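Long-range contact in esterase A (Caulobacter crescentus, PDB 5GKV), which is a penicillin-binding protein homologue of the beta-lactamase family that probably acts as an esterase: residues 98-112 and 175-187. Sequence-based numbering, arbitrary orientation.
Sequences RLAYDQAVADVWPEF and GYLAGEIFRRVDG
Glu180 sets its CG over the middle of the Trp109 six-membered ring, a CH-pi contact 3.7 Å from the centroid and almost exactly along the ring normal. The same face also receives Arg184: its guanidinium spreads over the five-membered end, with CZ 3.5 Å from Trp109 CD1 and the two planes 33° apart. The indole thus illustrates how an aromatic side chain can be roofed by the aliphatic part of one charged residue and the flat head of another. Phe112 CD1 backs the opposite face, and Leu177 CD2 touches both Trp109 CZ3 and Phe112 CE1. Beside the indole runs an apolar seam, in which Ile181 sends CD1 to Val105 CG2 and CG2 to Leu99 CD2 (3.8 Å), while Val185 CG2 touches both Leu99 CD1 and Val108 CG1. Here a segment with one weakly bonded helical turn, about 105-108, packs onto helix 173-186 in the helical part of this beta-lactamase-family fold, beside the sheet; Val185 also touches Leu93 of helix 82-95. Glu111, Glu180, Arg183 and Arg184 form a salt-bridge network that holds the Arg184 guanidinium over the indole. Arg184 NH1 makes a bent salt bridge to Glu111 OE1 at 3.0 Å, on its syn side but tilted from the carboxylate plane, while NE and NH2 both grip Glu180 OE2, NE at 2.6 Å. With CG anti to the backbone N, Glu180 bends at chi2 (66°), sending its carboxylate along the outside of the helix toward Arg183 and Arg184. Arg183 clasps both oxygens side-on, and Trp147 NE1 bonds OE1. A water links Arg184 NH1 to Val108 O, weakly at the carbonyl.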
loop_
_atom_site.group_PDB
_atom_site.type_symbol
_atom_site.label_atom_id
_atom_site.label_comp_id
_atom_site.label_asym_id
_atom_site.label_seq_id
_atom_site.Cartn_x
_atom_site.Cartn_y
_atom_site.Cartn_z
ATOM N N ARG A 98 -21.536 -0.139 -8.111
ATOM C CA ARG A 98 -21.610 -1.592 -8.080
ATOM C C ARG A 98 -21.492 -2.154 -6.666
ATOM O O ARG A 98 -21.634 -3.362 -6.479
ATOM C CB ARG A 98 -20.516 -2.191 -8.968
ATOM C CG ARG A 98 -20.585 -1.747 -10.427
ATOM C CD ARG A 98 -19.628 -2.559 -11.286
ATOM N NE ARG A 98 -20.165 -3.904 -11.459
ATOM C CZ ARG A 98 -19.526 -4.900 -12.070
ATOM N NH1 ARG A 98 -18.302 -4.719 -12.580
ATOM N NH2 ARG A 98 -20.113 -6.093 -12.174
ATOM N N LEU A 99 -21.247 -1.300 -5.683
ATOM C CA LEU A 99 -20.918 -1.646 -4.305
ATOM C C LEU A 99 -21.108 -0.372 -3.511
ATOM O O LEU A 99 -21.004 0.722 -4.069
ATOM C CB LEU A 99 -19.468 -2.154 -4.187
ATOM C CG LEU A 99 -18.937 -2.711 -2.858
ATOM C CD1 LEU A 99 -19.589 -4.046 -2.561
ATOM C CD2 LEU A 99 -17.403 -2.850 -2.910
ATOM N N ALA A 100 -21.419 -0.510 -2.228
ATOM C CA ALA A 100 -21.571 0.644 -1.354
ATOM C C ALA A 100 -20.708 0.425 -0.125
ATOM O O ALA A 100 -20.563 -0.710 0.335
ATOM C CB ALA A 100 -23.033 0.874 -0.946
ATOM N N TYR A 101 -20.110 1.509 0.380
ATOM C CA TYR A 101 -19.219 1.380 1.532
ATOM C C TYR A 101 -19.960 0.894 2.767
ATOM O O TYR A 101 -19.369 0.221 3.616
ATOM C CB TYR A 101 -18.527 2.709 1.822
ATOM C CG TYR A 101 -17.279 2.941 0.985
ATOM C CD1 TYR A 101 -16.262 1.999 0.962
ATOM C CD2 TYR A 101 -17.118 4.101 0.234
ATOM C CE1 TYR A 101 -15.125 2.188 0.209
ATOM C CE2 TYR A 101 -15.959 4.309 -0.545
ATOM C CZ TYR A 101 -14.972 3.345 -0.537
ATOM O OH TYR A 101 -13.831 3.499 -1.269
ATOM N N ASP A 102 -21.247 1.212 2.901
ATOM C CA ASP A 102 -21.991 0.769 4.075
ATOM C C ASP A 102 -22.777 -0.512 3.814
ATOM O O ASP A 102 -23.621 -0.896 4.630
ATOM C CB ASP A 102 -22.909 1.893 4.579
ATOM C CG ASP A 102 -23.986 2.278 3.570
ATOM O OD1 ASP A 102 -23.965 1.770 2.423
ATOM O OD2 ASP A 102 -24.854 3.100 3.932
ATOM N N GLN A 103 -22.512 -1.173 2.694
ATOM C CA GLN A 103 -23.092 -2.468 2.378
ATOM C C GLN A 103 -22.413 -3.562 3.196
ATOM O O GLN A 103 -21.193 -3.557 3.368
ATOM C CB GLN A 103 -22.927 -2.735 0.880
ATOM C CG GLN A 103 -23.510 -4.006 0.339
ATOM C CD GLN A 103 -23.413 -4.032 -1.169
ATOM O OE1 GLN A 103 -22.868 -3.103 -1.780
ATOM N NE2 GLN A 103 -23.932 -5.089 -1.783
ATOM N N ALA A 104 -23.215 -4.498 3.709
ATOM C CA ALA A 104 -22.672 -5.648 4.424
ATOM C C ALA A 104 -21.810 -6.500 3.502
ATOM O O ALA A 104 -22.217 -6.844 2.382
ATOM C CB ALA A 104 -23.805 -6.495 5.016
ATOM N N VAL A 105 -20.611 -6.844 3.978
ATOM C CA VAL A 105 -19.754 -7.762 3.232
ATOM C C VAL A 105 -20.527 -9.020 2.872
ATOM O O VAL A 105 -20.431 -9.533 1.751
ATOM C CB VAL A 105 -18.485 -8.097 4.040
ATOM C CG1 VAL A 105 -17.653 -9.149 3.310
ATOM C CG2 VAL A 105 -17.642 -6.835 4.258
ATOM N N ALA A 106 -21.327 -9.522 3.815
ATOM C CA ALA A 106 -22.076 -10.750 3.583
ATOM C C ALA A 106 -23.021 -10.632 2.399
ATOM O O ALA A 106 -23.376 -11.655 1.803
ATOM C CB ALA A 106 -22.841 -11.130 4.858
ATOM N N ASP A 107 -23.432 -9.411 2.042
ATOM C CA ASP A 107 -24.329 -9.245 0.904
ATOM C C ASP A 107 -23.689 -9.710 -0.398
ATOM O O ASP A 107 -24.376 -10.269 -1.261
ATOM C CB ASP A 107 -24.785 -7.795 0.784
ATOM C CG ASP A 107 -26.052 -7.669 -0.040
ATOM O OD1 ASP A 107 -26.085 -6.810 -0.946
ATOM O OD2 ASP A 107 -27.000 -8.455 0.203
ATOM N N VAL A 108 -22.377 -9.504 -0.567
ATOM C CA VAL A 108 -21.708 -9.968 -1.783
ATOM C C VAL A 108 -20.896 -11.235 -1.553
ATOM O O VAL A 108 -20.449 -11.858 -2.532
ATOM C CB VAL A 108 -20.810 -8.867 -2.390
ATOM C CG1 VAL A 108 -21.604 -7.575 -2.573
ATOM C CG2 VAL A 108 -19.601 -8.640 -1.516
ATOM N N TRP A 109 -20.717 -11.651 -0.300
ATOM C CA TRP A 109 -19.872 -12.790 0.062
ATOM C C TRP A 109 -20.616 -13.531 1.165
ATOM O O TRP A 109 -20.297 -13.400 2.357
ATOM C CB TRP A 109 -18.487 -12.300 0.505
ATOM C CG TRP A 109 -17.488 -13.307 0.979
ATOM C CD1 TRP A 109 -17.617 -14.665 1.033
ATOM C CD2 TRP A 109 -16.182 -13.007 1.489
ATOM N NE1 TRP A 109 -16.466 -15.230 1.534
ATOM C CE2 TRP A 109 -15.572 -14.231 1.826
ATOM C CE3 TRP A 109 -15.471 -11.822 1.677
ATOM C CZ2 TRP A 109 -14.276 -14.302 2.342
ATOM C CZ3 TRP A 109 -14.172 -11.890 2.208
ATOM C CH2 TRP A 109 -13.598 -13.120 2.535
ATOM N N PRO A 110 -21.656 -14.293 0.801
ATOM C CA PRO A 110 -22.577 -14.827 1.823
ATOM C C PRO A 110 -21.892 -15.646 2.894
ATOM O O PRO A 110 -22.313 -15.600 4.060
ATOM C CB PRO A 110 -23.550 -15.682 1.001
ATOM C CG PRO A 110 -23.518 -15.066 -0.368
ATOM C CD PRO A 110 -22.091 -14.633 -0.570
ATOM N N GLU A 111 -20.828 -16.369 2.537
ATOM C CA GLU A 111 -20.101 -17.175 3.511
ATOM C C GLU A 111 -19.471 -16.334 4.615
ATOM O O GLU A 111 -19.205 -16.860 5.704
ATOM C CB GLU A 111 -19.037 -17.997 2.795
ATOM C CG GLU A 111 -19.617 -18.990 1.776
ATOM C CD GLU A 111 -19.773 -18.419 0.367
ATOM O OE1 GLU A 111 -19.917 -17.187 0.196
ATOM O OE2 GLU A 111 -19.764 -19.227 -0.586
ATOM N N PHE A 112 -19.244 -15.042 4.364
ATOM C CA PHE A 112 -18.646 -14.166 5.369
ATOM C C PHE A 112 -19.530 -13.989 6.600
ATOM O O PHE A 112 -19.036 -13.548 7.641
ATOM C CB PHE A 112 -18.363 -12.795 4.767
ATOM C CG PHE A 112 -17.372 -11.974 5.559
ATOM C CD1 PHE A 112 -16.012 -12.257 5.495
ATOM C CD2 PHE A 112 -17.796 -10.908 6.340
ATOM C CE1 PHE A 112 -15.088 -11.504 6.209
ATOM C CE2 PHE A 112 -16.875 -10.145 7.069
ATOM C CZ PHE A 112 -15.521 -10.450 7.001
ATOM N N GLY A 175 -5.693 -8.042 2.301
ATOM C CA GLY A 175 -5.657 -8.215 0.859
ATOM C C GLY A 175 -6.652 -9.245 0.381
ATOM O O GLY A 175 -7.183 -9.136 -0.729
ATOM N N TYR A 176 -6.930 -10.250 1.215
ATOM C CA TYR A 176 -7.923 -11.254 0.876
ATOM C C TYR A 176 -9.333 -10.729 1.111
ATOM O O TYR A 176 -10.241 -11.020 0.323
ATOM C CB TYR A 176 -7.658 -12.533 1.673
ATOM C CG TYR A 176 -6.293 -13.121 1.383
ATOM C CD1 TYR A 176 -5.150 -12.655 2.046
ATOM C CD2 TYR A 176 -6.133 -14.134 0.428
ATOM C CE1 TYR A 176 -3.900 -13.186 1.778
ATOM C CE2 TYR A 176 -4.882 -14.676 0.156
ATOM C CZ TYR A 176 -3.768 -14.197 0.834
ATOM O OH TYR A 176 -2.512 -14.713 0.575
ATOM N N LEU A 177 -9.530 -9.926 2.162
ATOM C CA LEU A 177 -10.829 -9.294 2.372
ATOM C C LEU A 177 -11.180 -8.372 1.207
ATOM O O LEU A 177 -12.239 -8.515 0.582
ATOM C CB LEU A 177 -10.843 -8.517 3.689
ATOM C CG LEU A 177 -10.667 -9.315 4.983
ATOM C CD1 LEU A 177 -10.793 -8.389 6.202
ATOM C CD2 LEU A 177 -11.673 -10.456 5.038
ATOM N N ALA A 178 -10.299 -7.407 0.918
ATOM C CA ALA A 178 -10.514 -6.495 -0.202
ATOM C C ALA A 178 -10.580 -7.249 -1.524
ATOM O O ALA A 178 -11.441 -6.965 -2.366
ATOM C CB ALA A 178 -9.403 -5.442 -0.251
ATOM N N GLY A 179 -9.674 -8.211 -1.723
ATOM C CA GLY A 179 -9.594 -8.883 -3.009
ATOM C C GLY A 179 -10.827 -9.712 -3.302
ATOM O O GLY A 179 -11.281 -9.786 -4.447
ATOM N N GLU A 180 -11.389 -10.348 -2.275
ATOM C CA GLU A 180 -12.505 -11.254 -2.509
ATOM C C GLU A 180 -13.799 -10.476 -2.695
ATOM O O GLU A 180 -14.633 -10.850 -3.524
ATOM C CB GLU A 180 -12.606 -12.266 -1.356
ATOM C CG GLU A 180 -13.724 -13.291 -1.483
ATOM C CD GLU A 180 -13.552 -14.253 -2.645
ATOM O OE1 GLU A 180 -12.539 -14.166 -3.373
ATOM O OE2 GLU A 180 -14.455 -15.101 -2.835
ATOM N N ILE A 181 -13.974 -9.385 -1.948
ATOM C CA ILE A 181 -15.081 -8.469 -2.216
ATOM C C ILE A 181 -15.013 -7.989 -3.660
ATOM O O ILE A 181 -16.002 -8.049 -4.410
ATOM C CB ILE A 181 -15.050 -7.288 -1.230
ATOM C CG1 ILE A 181 -15.315 -7.760 0.215
ATOM C CG2 ILE A 181 -16.064 -6.212 -1.642
ATOM C CD1 ILE A 181 -15.030 -6.675 1.235
ATOM N N PHE A 182 -13.822 -7.545 -4.084
ATOM C CA PHE A 182 -13.640 -7.085 -5.463
ATOM C C PHE A 182 -13.994 -8.176 -6.472
ATOM O O PHE A 182 -14.748 -7.938 -7.425
ATOM C CB PHE A 182 -12.193 -6.629 -5.685
ATOM C CG PHE A 182 -11.969 -6.044 -7.050
ATOM C CD1 PHE A 182 -11.609 -6.849 -8.114
ATOM C CD2 PHE A 182 -12.145 -4.691 -7.265
ATOM C CE1 PHE A 182 -11.431 -6.302 -9.375
ATOM C CE2 PHE A 182 -11.976 -4.143 -8.517
ATOM C CZ PHE A 182 -11.621 -4.953 -9.570
ATOM N N ARG A 183 -13.421 -9.371 -6.297
ATOM C CA ARG A 183 -13.620 -10.468 -7.246
ATOM C C ARG A 183 -15.099 -10.819 -7.390
ATOM O O ARG A 183 -15.610 -10.980 -8.508
ATOM C CB ARG A 183 -12.807 -11.689 -6.794
ATOM C CG ARG A 183 -12.625 -12.784 -7.838
ATOM C CD ARG A 183 -11.929 -14.035 -7.248
ATOM N NE ARG A 183 -12.750 -14.696 -6.230
ATOM C CZ ARG A 183 -13.948 -15.243 -6.461
ATOM N NH1 ARG A 183 -14.478 -15.215 -7.683
ATOM N NH2 ARG A 183 -14.625 -15.811 -5.465
ATOM N N ARG A 184 -15.810 -10.923 -6.270
ATOM C CA ARG A 184 -17.225 -11.282 -6.330
ATOM C C ARG A 184 -18.071 -10.202 -6.986
ATOM O O ARG A 184 -19.096 -10.516 -7.605
ATOM C CB ARG A 184 -17.741 -11.576 -4.930
ATOM C CG ARG A 184 -16.950 -12.676 -4.274
ATOM C CD ARG A 184 -17.810 -13.642 -3.563
ATOM N NE ARG A 184 -16.998 -14.663 -2.917
ATOM C CZ ARG A 184 -17.506 -15.715 -2.290
ATOM N NH1 ARG A 184 -18.824 -15.868 -2.247
ATOM N NH2 ARG A 184 -16.700 -16.603 -1.706
ATOM N N VAL A 185 -17.675 -8.937 -6.875
ATOM C CA VAL A 185 -18.468 -7.866 -7.473
ATOM C C VAL A 185 -18.060 -7.614 -8.919
ATOM O O VAL A 185 -18.897 -7.616 -9.829
ATOM C CB VAL A 185 -18.368 -6.580 -6.624
ATOM C CG1 VAL A 185 -18.979 -5.405 -7.376
ATOM C CG2 VAL A 185 -19.079 -6.780 -5.300
ATOM N N ASP A 186 -16.768 -7.402 -9.152
ATOM C CA ASP A 186 -16.290 -7.087 -10.492
ATOM C C ASP A 186 -16.265 -8.326 -11.379
ATOM O O ASP A 186 -16.574 -8.245 -12.573
ATOM C CB ASP A 186 -14.892 -6.453 -10.413
ATOM C CG ASP A 186 -14.263 -6.259 -11.784
ATOM O OD1 ASP A 186 -13.810 -7.255 -12.388
ATOM O OD2 ASP A 186 -14.216 -5.100 -12.250
ATOM N N GLY A 187 -15.886 -9.473 -10.828
ATOM C CA GLY A 187 -15.729 -10.655 -11.653
ATOM C C GLY A 187 -14.284 -11.062 -11.870
ATOM O O GLY A 187 -13.960 -12.254 -11.890
HETATM O O HOH W 1 -21.171 -14.689 -4.146
#